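Local coordinates for rhamnogalacturonan endolyase YesW (Bacillus subtilis, PDB 2ZUX), which cleaves the rhamnogalacturonan of plant cell walls by endo-acting, eliminative breakage of its rhamnosyl-galacturonic acid bonds, with calcium or manganese required for activity, at residues A[187-190]-A[191-195]; A[474-477]-A[478-481]; A[395-398]-A[399-402]; A[85-89]-A[90-94]; A[257-260]-A[261-265]. All blocks are in the same frame, centred on the assembly; numbering follows the deposited sequence.

In the fold
Contacts 1, 2, 3 and 5 all belong to the beta-propeller part of the chain, whereas contact 4 is the passage into it from the N-terminal beta-sheet region. Contact 1 is itself a calcium site. Contacts 2 and 3 are tight turns joining the third and outermost fourth strands of two four-stranded antiparallel sheets; their centres lie about 29 Å apart. Contact 5 folds a loop that links two other such sheets, and the side chain of Asn263 in it comes within about 11 Å of a bound rhamnose. None of the five touches another: the nearest atoms of contacts 1 and 4 are about 15 Å apart, and the centres of contacts 4 and 5 about 46 Å apart.

Contact 1: A[187-190]-A[191-195]; sequences DGDG and KAEVA. With CA (calcium ion), chain G.
Asp187 and Glu193 meet at a calcium ion, each turning carboxylate oxygen toward it from one end of a tight loop. Asp187 gives OD1 alone, 2.3 Å from the metal, while Glu193 grips it with both OE1 and OE2, so that calcium lies in the fork of the carboxylate. Asp189 OD1 and the backbone O of Lys191 add two more ligands, and a water 2.5 Å from the ion and Asp185 complete the site. The close approach of Asp187 OD1 to Glu193 OE1, 3.2 Å, is probably eased because both oxygens bind the same cation.

Several of the ligand oxygens also accept backbone N-H groups. Asp187 N donates to Glu193 OE1 over 3.3 Å, nearly in line with the C-O bond, and Lys191 N reaches Asp189 OD1 at 3.1 Å from well above the carboxylate plane. Asp185 OD1 takes Gly188 N and its OD2 Gly190 N, both glycines having positive phi. The aliphatic chain of Lys191 leads away from the metal, only its carbonyl serving it. Alternating Asp ligands, a backbone carbonyl and a closing bidentate Glu, leading straight into strand 193-198, are characteristic of an EF-hand-like DxDxDG calcium-binding loop.

Contact 2: A[474-477]-A[478-481]; sequences KWDY and QNGV
Asp476 carries CG anti to its backbone nitrogen (chi1 176°), which swings the carboxylate across the turn to Asn479, whereas Tyr477 has CG between its backbone nitrogen and carbonyl carbon (chi1 62°), a position that lays its ring alongside Gln478, both side chains pointing the same way. Asp476 OD1 accepts the backbone N of Asn479 at 3.1 Å, the donor standing well above the carboxylate plane. A water joins this oxygen to Gln478: it donates to Asp476 OD1, accepts from Gln478 N and makes a weak bond to Gln478 OE1. The same water sits over the centre of the Tyr477 ring, while CG of Gln478 lies 3.6 Å from Tyr477 CE1.

Behind the turn, the indole of Trp475 is laid against the backbone of Gly480 and Val481, with Val481 N over one face near the rim and Trp475 CH2 3.3 Å from Gly480 C. Trp475 also touches Ile421 and Pro449 of nearby loops, so it packs the hairpin end against the body of the domain.

The backbone closes through Asp476 N to Val481 O, 2.8 Å, and Asp476 O receives Val481 N at 3.2 Å together with a weak bond from Gly480 N. Gly480, at positive phi, and Val481 thus both face Asp476, a G1 beta bulge at the turn of the antiparallel hairpin between strands 471-476 and 481-487.

Contact 3: A[395-398]-A[399-402]; sequences FRDA and ATGK
A tight turn with an ST turn at Thr400 links strands 393-397 and 403-407, and Asp397 and Thr400 are the side chains that meet across it. Asp397 OD1 collects two backbone N-H groups: that of Thr400, at 3.0 Å and from above the carboxylate plane, and, more weakly, that of Ala399. The carboxylate can bend over the turn because its CG stands anti to the backbone nitrogen (chi1 -178°). Thr400 OG1 lies 3.2 Å from Asp397 CG and accepts the N-H of Lys402 at 3.1 Å, an almost straight bond of 165°. A water bridges this hydroxyl and Asp397 OD2, which also forms a salt bridge with Arg375.

The backbone ties the same residues together, Asp397 N to Lys402 O and Gly401 N to Asp397 O, both at 2.9 Å. Gly401 has backbone angles that would press any side chain against the preceding carbonyl oxygen. Replacing Asp397 with an alanine would probably leave the Thr400 N-H without its acceptor and Arg375 without its salt-bridge mate.

Around the turn, the chain of Arg396 runs past Gly401 to bond Tyr356 and Gly344, Ala398 packs on Val380 of strand 379-383, and Phe395 stacks on Trp405 of strand 403-407.

Contact 4: A[85-89]-A[90-94]; sequences SVWAQ and PYHSV
Trp87 and His92 meet across the bend with the CB of His92 set over the face of the six-membered ring of the indole, a CH-pi contact of 3.5 Å between His92 CB and the ring centroid. Trp87 holds CG anti to its carbonyl carbon (chi1 -66°), which lays the indole under the chain at Tyr91 and His92: Trp87 CZ3 is 3.4 Å from His92 N. The Pro90 carbonyl oxygen lies at the indole edge, in its plane. His92, with CG anti to the backbone nitrogen (chi1 178°), carries its imidazole beyond the indole, and the two rings stand obliquely with their planes 37° apart. On its other contacts Trp87 packs on Val13 and Val15 of strand 13-17 and on Leu508 and Thr529. Without the indole, as with an alanine here, a gap is likely to open beneath His92 CB, and Val13 and Val15 would probably lose the ring they pack against.

Gln89 runs out extended beyond CG and crosses Tyr91 obliquely, its CB above the centre of the phenol ring. Water does the polar work here: one bridges Gln89 N and Tyr91 O, a second Gln89 NE2 and Tyr91 OH, and a third Gln89 OE1 and Ser93 OG, 2.7 Å from each of these last two oxygens. Tyr91 also makes a cation-pi contact with Arg526 of strand 524-528. The contact forms the bend by which strand 76-87 of the N-terminal beta-sheet region passes into strand 91-95 of the beta-propeller.

Contact 5: A[257-260]-A[261-265]; sequences WGDS and YGNRV
Asp259 is gripped through both carboxylate oxygens by the residues that follow it. OD1 takes the backbone N-H of Gly262, met almost head-on, and that of Asn263 from the syn side, each at 3.0 Å. OD2 takes Arg264 N on its syn side and, at 2.9 Å on its anti side, Arg264 NH1, which makes a salt bridge with the oxygen lying in the guanidinium plane. Four donors therefore fix the rotation of the carboxylate, and a chi1 of 64°, with CG between the backbone N and carbonyl carbon, brings it to them. The guanidinium stands 78° to the carboxylate, and the chain of Arg264 runs extended past Gly258, where any CB would collide with Arg264 CD. Asp259 OD1 sits over one face of the Tyr261 ring, toward its rim, and the Tyr261 OH accepts Asn263 ND2.

Trp257 supplies the apolar side: Val265 CA sits over a face of its five-membered ring, and Val265 CG2 comes 3.4 Å from Trp257 CD1. Trp257 NE1 bonds to Arg251 O, while Lys291 makes a cation-pi contact with the ring. The whole loop lies between strands 241-246 and 268-273, tied to strand 281-286 through Val265 O and Arg286.

Contact 1: A[187-190]-A[191-195]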
loop_
_atom_site.group_PDB
_atom_site.type_symbol
_atom_site.label_atom_id
_atom_site.label_comp_id
_atom_site.label_asym_id
_atom_site.label_seq_id
_atom_site.Cartn_x
_atom_site.Cartn_y
_atom_site.Cartn_z
ATOM N N ASP A 187 -15.256 4.490 9.926
ATOM C CA ASP A 187 -16.183 5.068 10.918
ATOM C C ASP A 187 -15.690 4.996 12.368
ATOM O O ASP A 187 -16.298 5.609 13.256
ATOM C CB ASP A 187 -17.609 4.511 10.766
ATOM C CG ASP A 187 -17.698 3.019 11.012
ATOM O OD1 ASP A 187 -16.674 2.380 11.324
ATOM O OD2 ASP A 187 -18.818 2.478 10.890
ATOM N N GLY A 188 -14.593 4.278 12.601
ATOM C CA GLY A 188 -13.946 4.255 13.913
ATOM C C GLY A 188 -14.571 3.351 14.954
ATOM O O GLY A 188 -14.465 3.629 16.152
ATOM N N ASP A 189 -15.188 2.257 14.519
ATOM C CA ASP A 189 -15.763 1.289 15.457
ATOM C C ASP A 189 -14.816 0.126 15.769
ATOM O O ASP A 189 -15.160 -0.766 16.551
ATOM C CB ASP A 189 -17.105 0.760 14.941
ATOM C CG ASP A 189 -16.949 -0.218 13.794
ATOM O OD1 ASP A 189 -15.941 -0.128 13.040
ATOM O OD2 ASP A 189 -17.847 -1.070 13.629
ATOM N N GLY A 190 -13.629 0.135 15.157
ATOM C CA GLY A 190 -12.618 -0.904 15.373
ATOM C C GLY A 190 -12.568 -1.992 14.315
ATOM O O GLY A 190 -11.729 -2.894 14.387
ATOM N N LYS A 191 -13.465 -1.912 13.331
ATOM C CA LYS A 191 -13.538 -2.907 12.263
ATOM C C LYS A 191 -13.415 -2.244 10.896
ATOM O O LYS A 191 -14.058 -1.237 10.636
ATOM C CB LYS A 191 -14.852 -3.686 12.340
ATOM C CG LYS A 191 -14.987 -4.533 13.607
ATOM C CD LYS A 191 -16.351 -5.176 13.717
ATOM C CE LYS A 191 -16.499 -5.914 15.037
ATOM N NZ LYS A 191 -17.884 -6.440 15.206
ATOM N N ALA A 192 -12.594 -2.826 10.029
ATOM C CA ALA A 192 -12.399 -2.298 8.679
ATOM C C ALA A 192 -13.602 -2.528 7.786
ATOM O O ALA A 192 -14.289 -3.553 7.888
ATOM C CB ALA A 192 -11.176 -2.917 8.048
ATOM N N GLU A 193 -13.860 -1.547 6.924
ATOM C CA GLU A 193 -14.755 -1.745 5.792
ATOM C C GLU A 193 -13.968 -1.654 4.486
ATOM O O GLU A 193 -12.759 -1.371 4.484
ATOM C CB GLU A 193 -15.955 -0.786 5.805
ATOM C CG GLU A 193 -15.748 0.553 6.477
ATOM C CD GLU A 193 -15.803 0.506 8.005
ATOM O OE1 GLU A 193 -15.311 1.474 8.607
ATOM O OE2 GLU A 193 -16.307 -0.477 8.614
ATOM N N VAL A 194 -14.650 -1.941 3.384
ATOM C CA VAL A 194 -14.027 -1.950 2.065
ATOM C C VAL A 194 -14.836 -1.039 1.152
ATOM O O VAL A 194 -16.048 -1.211 1.029
ATOM C CB VAL A 194 -13.956 -3.392 1.478
ATOM C CG1 VAL A 194 -13.248 -3.387 0.130
ATOM C CG2 VAL A 194 -13.259 -4.359 2.442
ATOM N N ALA A 195 -14.177 -0.067 0.527
ATOM C CA ALA A 195 -14.872 0.891 -0.328
ATOM C C ALA A 195 -14.265 0.902 -1.712
ATOM O O ALA A 195 -13.040 0.872 -1.860
ATOM C CB ALA A 195 -14.818 2.289 0.266
HETATM CA CA CA G . -15.681 0.367 10.829
HETATM O O HOH W 1 -17.634 -1.099 11.024
#

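Contact 2: A[474-477]-A[478-481]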
loop_
_atom_site.group_PDB
_atom_site.type_symbol
_atom_site.label_atom_id
_atom_site.label_comp_id
_atom_site.label_asym_id
_atom_site.label_seq_id
_atom_site.Cartn_x
_atom_site.Cartn_y
_atom_site.Cartn_z
ATOM N N LYS A 474 20.017 -6.863 -1.697
ATOM C CA LYS A 474 20.672 -5.837 -0.904
ATOM C C LYS A 474 21.771 -5.177 -1.719
ATOM O O LYS A 474 22.519 -5.843 -2.443
ATOM C CB LYS A 474 21.238 -6.397 0.401
ATOM C CG LYS A 474 21.579 -5.295 1.417
ATOM C CD LYS A 474 22.134 -5.846 2.698
ATOM C CE LYS A 474 22.556 -4.721 3.610
ATOM N NZ LYS A 474 21.395 -3.999 4.189
ATOM N N TRP A 475 21.844 -3.859 -1.607
ATOM C CA TRP A 475 22.855 -3.068 -2.292
ATOM C C TRP A 475 24.170 -3.084 -1.530
ATOM O O TRP A 475 24.235 -2.690 -0.366
ATOM C CB TRP A 475 22.347 -1.640 -2.437
ATOM C CG TRP A 475 23.260 -0.651 -3.114
ATOM C CD1 TRP A 475 23.837 0.440 -2.529
ATOM C CD2 TRP A 475 23.658 -0.624 -4.497
ATOM N NE1 TRP A 475 24.563 1.148 -3.457
ATOM C CE2 TRP A 475 24.478 0.515 -4.671
ATOM C CE3 TRP A 475 23.409 -1.450 -5.604
ATOM C CZ2 TRP A 475 25.047 0.851 -5.901
ATOM C CZ3 TRP A 475 23.984 -1.109 -6.835
ATOM C CH2 TRP A 475 24.788 0.036 -6.968
ATOM N N ASP A 476 25.217 -3.553 -2.203
ATOM C CA ASP A 476 26.573 -3.496 -1.673
ATOM C C ASP A 476 27.095 -2.119 -2.066
ATOM O O ASP A 476 27.516 -1.910 -3.207
ATOM C CB ASP A 476 27.404 -4.631 -2.287
ATOM C CG ASP A 476 28.874 -4.599 -1.878
ATOM O OD1 ASP A 476 29.373 -3.564 -1.392
ATOM O OD2 ASP A 476 29.537 -5.634 -2.073
ATOM N N TYR A 477 27.027 -1.171 -1.131
ATOM C CA TYR A 477 27.311 0.233 -1.445
ATOM C C TYR A 477 28.793 0.509 -1.691
ATOM O O TYR A 477 29.135 1.415 -2.447
ATOM C CB TYR A 477 26.759 1.174 -0.367
ATOM C CG TYR A 477 27.360 0.969 1.006
ATOM C CD1 TYR A 477 28.519 1.649 1.391
ATOM C CD2 TYR A 477 26.763 0.108 1.927
ATOM C CE1 TYR A 477 29.072 1.470 2.654
ATOM C CE2 TYR A 477 27.312 -0.082 3.189
ATOM C CZ TYR A 477 28.469 0.599 3.544
ATOM O OH TYR A 477 29.011 0.427 4.797
ATOM N N GLN A 478 29.660 -0.275 -1.056
ATOM C CA GLN A 478 31.104 -0.104 -1.230
ATOM C C GLN A 478 31.536 -0.516 -2.632
ATOM O O GLN A 478 32.354 0.160 -3.260
ATOM C CB GLN A 478 31.875 -0.899 -0.175
ATOM C CG GLN A 478 31.837 -0.267 1.208
ATOM C CD GLN A 478 32.212 -1.229 2.320
ATOM O OE1 GLN A 478 32.199 -2.449 2.140
ATOM N NE2 GLN A 478 32.537 -0.681 3.485
ATOM N N ASN A 479 30.957 -1.607 -3.125
ATOM C CA ASN A 479 31.327 -2.165 -4.421
ATOM C C ASN A 479 30.359 -1.801 -5.555
ATOM O O ASN A 479 30.628 -2.078 -6.723
ATOM C CB ASN A 479 31.519 -3.681 -4.301
ATOM C CG ASN A 479 32.512 -4.057 -3.201
ATOM O OD1 ASN A 479 32.180 -4.794 -2.273
ATOM N ND2 ASN A 479 33.730 -3.529 -3.291
ATOM N N GLY A 480 29.236 -1.177 -5.200
ATOM C CA GLY A 480 28.293 -0.649 -6.186
ATOM C C GLY A 480 27.573 -1.714 -6.988
ATOM O O GLY A 480 27.400 -1.577 -8.200
ATOM N N VAL A 481 27.150 -2.777 -6.311
ATOM C CA VAL A 481 26.434 -3.870 -6.960
ATOM C C VAL A 481 25.355 -4.438 -6.039
ATOM O O VAL A 481 25.505 -4.447 -4.814
ATOM C CB VAL A 481 27.383 -5.020 -7.424
ATOM C CG1 VAL A 481 28.190 -4.613 -8.666
ATOM C CG2 VAL A 481 28.293 -5.472 -6.293
HETATM O O HOH W 2 29.275 -2.418 1.114
#

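Contact 3: A[395-398]-A[399-402]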
loop_
_atom_site.group_PDB
_atom_site.type_symbol
_atom_site.label_atom_id
_atom_site.label_comp_id
_atom_site.label_asym_id
_atom_site.label_seq_id
_atom_site.Cartn_x
_atom_site.Cartn_y
_atom_site.Cartn_z
ATOM N N PHE A 395 13.170 16.206 -7.304
ATOM C CA PHE A 395 13.255 16.015 -5.865
ATOM C C PHE A 395 12.840 17.346 -5.246
ATOM O O PHE A 395 13.507 18.371 -5.456
ATOM C CB PHE A 395 14.690 15.634 -5.498
ATOM C CG PHE A 395 14.879 15.206 -4.060
ATOM C CD1 PHE A 395 15.040 13.858 -3.728
ATOM C CD2 PHE A 395 14.967 16.151 -3.042
ATOM C CE1 PHE A 395 15.242 13.466 -2.397
ATOM C CE2 PHE A 395 15.158 15.771 -1.723
ATOM C CZ PHE A 395 15.302 14.422 -1.397
ATOM N N ARG A 396 11.715 17.351 -4.536
ATOM C CA ARG A 396 11.093 18.610 -4.146
ATOM C C ARG A 396 10.672 18.667 -2.689
ATOM O O ARG A 396 10.517 17.638 -2.021
ATOM C CB ARG A 396 9.876 18.878 -5.030
ATOM C CG ARG A 396 8.619 18.079 -4.642
ATOM C CD ARG A 396 7.543 18.330 -5.657
ATOM N NE ARG A 396 6.192 17.869 -5.333
ATOM C CZ ARG A 396 5.545 16.897 -5.983
ATOM N NH1 ARG A 396 6.141 16.178 -6.930
ATOM N NH2 ARG A 396 4.286 16.625 -5.672
ATOM N N ASP A 397 10.470 19.899 -2.226
ATOM C CA ASP A 397 9.843 20.174 -0.949
ATOM C C ASP A 397 8.382 19.723 -1.055
ATOM O O ASP A 397 7.645 20.207 -1.904
ATOM C CB ASP A 397 9.943 21.682 -0.692
ATOM C CG ASP A 397 9.376 22.104 0.646
ATOM O OD1 ASP A 397 8.218 21.761 0.961
ATOM O OD2 ASP A 397 10.083 22.842 1.364
ATOM N N ALA A 398 7.968 18.790 -0.196
ATOM C CA ALA A 398 6.620 18.222 -0.297
ATOM C C ALA A 398 5.508 19.255 -0.093
ATOM O O ALA A 398 4.435 19.154 -0.693
ATOM C CB ALA A 398 6.452 17.063 0.676
ATOM N N ALA A 399 5.768 20.220 0.786
ATOM C CA ALA A 399 4.767 21.217 1.170
ATOM C C ALA A 399 4.644 22.384 0.198
ATOM O O ALA A 399 3.542 22.842 -0.077
ATOM C CB ALA A 399 5.058 21.740 2.574
ATOM N N THR A 400 5.773 22.870 -0.310
ATOM C CA THR A 400 5.765 24.074 -1.139
ATOM C C THR A 400 5.863 23.754 -2.624
ATOM O O THR A 400 5.509 24.583 -3.465
ATOM C CB THR A 400 6.933 25.018 -0.803
ATOM O OG1 THR A 400 8.162 24.419 -1.232
ATOM C CG2 THR A 400 6.988 25.330 0.697
ATOM N N GLY A 401 6.366 22.561 -2.943
ATOM C CA GLY A 401 6.574 22.167 -4.329
ATOM C C GLY A 401 7.871 22.670 -4.936
ATOM O O GLY A 401 8.169 22.369 -6.085
ATOM N N LYS A 402 8.638 23.442 -4.168
ATOM C CA LYS A 402 9.906 23.980 -4.651
ATOM C C LYS A 402 10.815 22.829 -5.049
ATOM O O LYS A 402 11.047 21.907 -4.266
ATOM C CB LYS A 402 10.584 24.825 -3.569
ATOM C CG LYS A 402 11.978 25.342 -3.956
ATOM C CD LYS A 402 12.592 26.212 -2.861
ATOM C CE LYS A 402 13.960 26.767 -3.260
ATOM N NZ LYS A 402 13.970 27.384 -4.618
HETATM O O HOH W 3 10.412 25.730 -0.157
#

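Contact 4: A[85-89]-A[90-94]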
loop_
_atom_site.group_PDB
_atom_site.type_symbol
_atom_site.label_atom_id
_atom_site.label_comp_id
_atom_site.label_asym_id
_atom_site.label_seq_id
_atom_site.Cartn_x
_atom_site.Cartn_y
_atom_site.Cartn_z
ATOM N N SER A 85 1.854 -20.511 17.333
ATOM C CA SER A 85 2.470 -21.787 16.994
ATOM C C SER A 85 3.636 -21.549 16.034
ATOM O O SER A 85 3.800 -20.441 15.512
ATOM C CB SER A 85 1.440 -22.749 16.394
ATOM O OG SER A 85 0.822 -22.185 15.255
ATOM N N VAL A 86 4.448 -22.577 15.814
ATOM C CA VAL A 86 5.665 -22.453 15.011
ATOM C C VAL A 86 5.394 -22.736 13.538
ATOM O O VAL A 86 4.847 -23.792 13.187
ATOM C CB VAL A 86 6.781 -23.410 15.518
ATOM C CG1 VAL A 86 7.991 -23.388 14.598
ATOM C CG2 VAL A 86 7.196 -23.054 16.943
ATOM N N TRP A 87 5.783 -21.799 12.676
ATOM C CA TRP A 87 5.711 -22.011 11.235
ATOM C C TRP A 87 6.736 -23.051 10.824
ATOM O O TRP A 87 7.938 -22.866 11.023
ATOM C CB TRP A 87 6.042 -20.729 10.485
ATOM C CG TRP A 87 5.090 -19.589 10.619
ATOM C CD1 TRP A 87 4.083 -19.427 11.533
ATOM C CD2 TRP A 87 5.095 -18.414 9.810
ATOM N NE1 TRP A 87 3.455 -18.214 11.328
ATOM C CE2 TRP A 87 4.057 -17.580 10.270
ATOM C CE3 TRP A 87 5.878 -17.992 8.731
ATOM C CZ2 TRP A 87 3.785 -16.336 9.687
ATOM C CZ3 TRP A 87 5.608 -16.761 8.150
ATOM C CH2 TRP A 87 4.572 -15.947 8.632
ATOM N N ALA A 88 6.256 -24.127 10.213
ATOM C CA ALA A 88 7.131 -25.205 9.780
ATOM C C ALA A 88 7.858 -24.895 8.470
ATOM O O ALA A 88 8.787 -25.611 8.089
ATOM C CB ALA A 88 6.349 -26.499 9.664
ATOM N N GLN A 89 7.430 -23.829 7.793
ATOM C CA GLN A 89 8.088 -23.329 6.584
ATOM C C GLN A 89 8.439 -21.848 6.798
ATOM O O GLN A 89 7.883 -21.214 7.699
ATOM C CB GLN A 89 7.174 -23.497 5.372
ATOM C CG GLN A 89 6.849 -24.960 5.030
ATOM C CD GLN A 89 5.697 -25.082 4.065
ATOM O OE1 GLN A 89 4.634 -24.487 4.267
ATOM N NE2 GLN A 89 5.893 -25.856 3.009
ATOM N N PRO A 90 9.387 -21.298 6.005
ATOM C CA PRO A 90 9.756 -19.871 6.160
ATOM C C PRO A 90 8.633 -18.882 5.799
ATOM O O PRO A 90 8.761 -17.674 6.033
ATOM C CB PRO A 90 10.947 -19.703 5.209
ATOM C CG PRO A 90 11.423 -21.099 4.907
ATOM C CD PRO A 90 10.208 -21.965 4.978
ATOM N N TYR A 91 7.556 -19.403 5.233
ATOM C CA TYR A 91 6.375 -18.626 4.899
ATOM C C TYR A 91 5.141 -19.312 5.459
ATOM O O TYR A 91 5.149 -20.525 5.706
ATOM C CB TYR A 91 6.229 -18.485 3.381
ATOM C CG TYR A 91 6.243 -19.803 2.637
ATOM C CD1 TYR A 91 5.076 -20.548 2.466
ATOM C CD2 TYR A 91 7.425 -20.302 2.102
ATOM C CE1 TYR A 91 5.092 -21.766 1.788
ATOM C CE2 TYR A 91 7.452 -21.513 1.423
ATOM C CZ TYR A 91 6.281 -22.231 1.269
ATOM O OH TYR A 91 6.305 -23.432 0.592
ATOM N N HIS A 92 4.077 -18.539 5.624
ATOM C CA HIS A 92 2.789 -19.066 6.012
ATOM C C HIS A 92 1.872 -19.044 4.793
ATOM O O HIS A 92 1.733 -18.010 4.137
ATOM C CB HIS A 92 2.191 -18.208 7.119
ATOM C CG HIS A 92 0.837 -18.657 7.542
ATOM N ND1 HIS A 92 -0.324 -18.012 7.170
ATOM C CD2 HIS A 92 0.456 -19.728 8.274
ATOM C CE1 HIS A 92 -1.358 -18.657 7.680
ATOM N NE2 HIS A 92 -0.913 -19.703 8.350
ATOM N N SER A 93 1.237 -20.175 4.492
ATOM C CA SER A 93 0.339 -20.279 3.345
ATOM C C SER A 93 -1.110 -20.023 3.711
ATOM O O SER A 93 -1.637 -20.604 4.657
ATOM C CB SER A 93 0.452 -21.656 2.684
ATOM O OG SER A 93 1.736 -21.828 2.123
ATOM N N VAL A 94 -1.746 -19.139 2.947
ATOM C CA VAL A 94 -3.177 -18.910 3.039
ATOM C C VAL A 94 -3.797 -19.535 1.794
ATOM O O VAL A 94 -3.640 -19.004 0.698
ATOM C CB VAL A 94 -3.506 -17.393 3.094
ATOM C CG1 VAL A 94 -5.006 -17.171 3.273
ATOM C CG2 VAL A 94 -2.730 -16.702 4.221
HETATM O O HOH W 4 4.608 -22.365 7.697
HETATM O O HOH W 5 4.047 -25.087 0.562
HETATM O O HOH W 6 2.309 -24.412 2.869
#

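Contact 5: A[257-260]-A[261-265]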
loop_
_atom_site.group_PDB
_atom_site.type_symbol
_atom_site.label_atom_id
_atom_site.label_comp_id
_atom_site.label_asym_id
_atom_site.label_seq_id
_atom_site.Cartn_x
_atom_site.Cartn_y
_atom_site.Cartn_z
ATOM N N TRP A 257 -12.448 14.403 -20.786
ATOM C CA TRP A 257 -11.230 13.955 -20.124
ATOM C C TRP A 257 -10.003 13.951 -21.022
ATOM O O TRP A 257 -8.892 13.735 -20.551
ATOM C CB TRP A 257 -11.472 12.580 -19.496
ATOM C CG TRP A 257 -12.616 12.635 -18.511
ATOM C CD1 TRP A 257 -13.933 12.422 -18.777
ATOM C CD2 TRP A 257 -12.539 12.982 -17.125
ATOM N NE1 TRP A 257 -14.686 12.592 -17.645
ATOM C CE2 TRP A 257 -13.853 12.933 -16.610
ATOM C CE3 TRP A 257 -11.483 13.318 -16.264
ATOM C CZ2 TRP A 257 -14.143 13.213 -15.272
ATOM C CZ3 TRP A 257 -11.773 13.602 -14.931
ATOM C CH2 TRP A 257 -13.093 13.538 -14.450
ATOM N N GLY A 258 -10.205 14.183 -22.320
ATOM C CA GLY A 258 -9.073 14.359 -23.230
ATOM C C GLY A 258 -8.968 13.387 -24.389
ATOM O O GLY A 258 -8.074 13.526 -25.216
ATOM N N ASP A 259 -9.856 12.398 -24.443
ATOM C CA ASP A 259 -9.990 11.546 -25.638
ATOM C C ASP A 259 -11.422 11.052 -25.737
ATOM O O ASP A 259 -12.188 11.179 -24.790
ATOM C CB ASP A 259 -8.991 10.374 -25.644
ATOM C CG ASP A 259 -9.207 9.395 -24.497
ATOM O OD1 ASP A 259 -10.267 8.739 -24.437
ATOM O OD2 ASP A 259 -8.285 9.273 -23.659
ATOM N N SER A 260 -11.783 10.493 -26.892
ATOM C CA SER A 260 -13.148 10.004 -27.100
ATOM C C SER A 260 -13.245 8.480 -27.139
ATOM O O SER A 260 -14.349 7.931 -27.204
ATOM C CB SER A 260 -13.770 10.617 -28.362
ATOM O OG SER A 260 -13.916 12.020 -28.220
ATOM N N TYR A 261 -12.103 7.799 -27.090
ATOM C CA TYR A 261 -12.098 6.338 -27.168
ATOM C C TYR A 261 -12.183 5.642 -25.805
ATOM O O TYR A 261 -12.342 4.416 -25.748
ATOM C CB TYR A 261 -10.935 5.826 -28.026
ATOM C CG TYR A 261 -9.546 5.931 -27.435
ATOM C CD1 TYR A 261 -9.021 4.891 -26.663
ATOM C CD2 TYR A 261 -8.737 7.037 -27.686
ATOM C CE1 TYR A 261 -7.737 4.957 -26.147
ATOM C CE2 TYR A 261 -7.440 7.111 -27.165
ATOM C CZ TYR A 261 -6.952 6.060 -26.398
ATOM O OH TYR A 261 -5.682 6.119 -25.875
ATOM N N GLY A 262 -12.085 6.419 -24.723
ATOM C CA GLY A 262 -12.342 5.908 -23.371
ATOM C C GLY A 262 -11.120 5.605 -22.522
ATOM O O GLY A 262 -11.186 4.773 -21.619
ATOM N N ASN A 263 -10.007 6.281 -22.774
ATOM C CA ASN A 263 -8.780 6.032 -22.017
ATOM C C ASN A 263 -8.716 6.925 -20.776
ATOM O O ASN A 263 -8.821 6.449 -19.632
ATOM C CB ASN A 263 -7.568 6.224 -22.935
ATOM C CG ASN A 263 -6.234 5.966 -22.244
ATOM O OD1 ASN A 263 -6.091 6.129 -21.029
ATOM N ND2 ASN A 263 -5.233 5.600 -23.035
ATOM N N ARG A 264 -8.621 8.226 -21.007
ATOM C CA ARG A 264 -8.365 9.196 -19.941
ATOM C C ARG A 264 -9.484 9.271 -18.911
ATOM O O ARG A 264 -9.218 9.474 -17.714
ATOM C CB ARG A 264 -8.086 10.561 -20.562
ATOM C CG ARG A 264 -6.710 10.637 -21.196
ATOM C CD ARG A 264 -6.638 11.756 -22.222
ATOM N NE ARG A 264 -5.309 11.888 -22.814
ATOM C CZ ARG A 264 -4.809 11.085 -23.751
ATOM N NH1 ARG A 264 -5.521 10.070 -24.242
ATOM N NH2 ARG A 264 -3.584 11.320 -24.214
ATOM N N VAL A 265 -10.721 9.086 -19.365
ATOM C CA VAL A 265 -11.897 9.130 -18.505
ATOM C C VAL A 265 -11.826 8.109 -17.368
ATOM O O VAL A 265 -12.366 8.350 -16.284
ATOM C CB VAL A 265 -13.198 8.927 -19.339
ATOM C CG1 VAL A 265 -13.185 7.585 -20.063
ATOM C CG2 VAL A 265 -14.450 9.068 -18.473
HETATM O O HOH W 7 -11.457 9.830 -22.123
#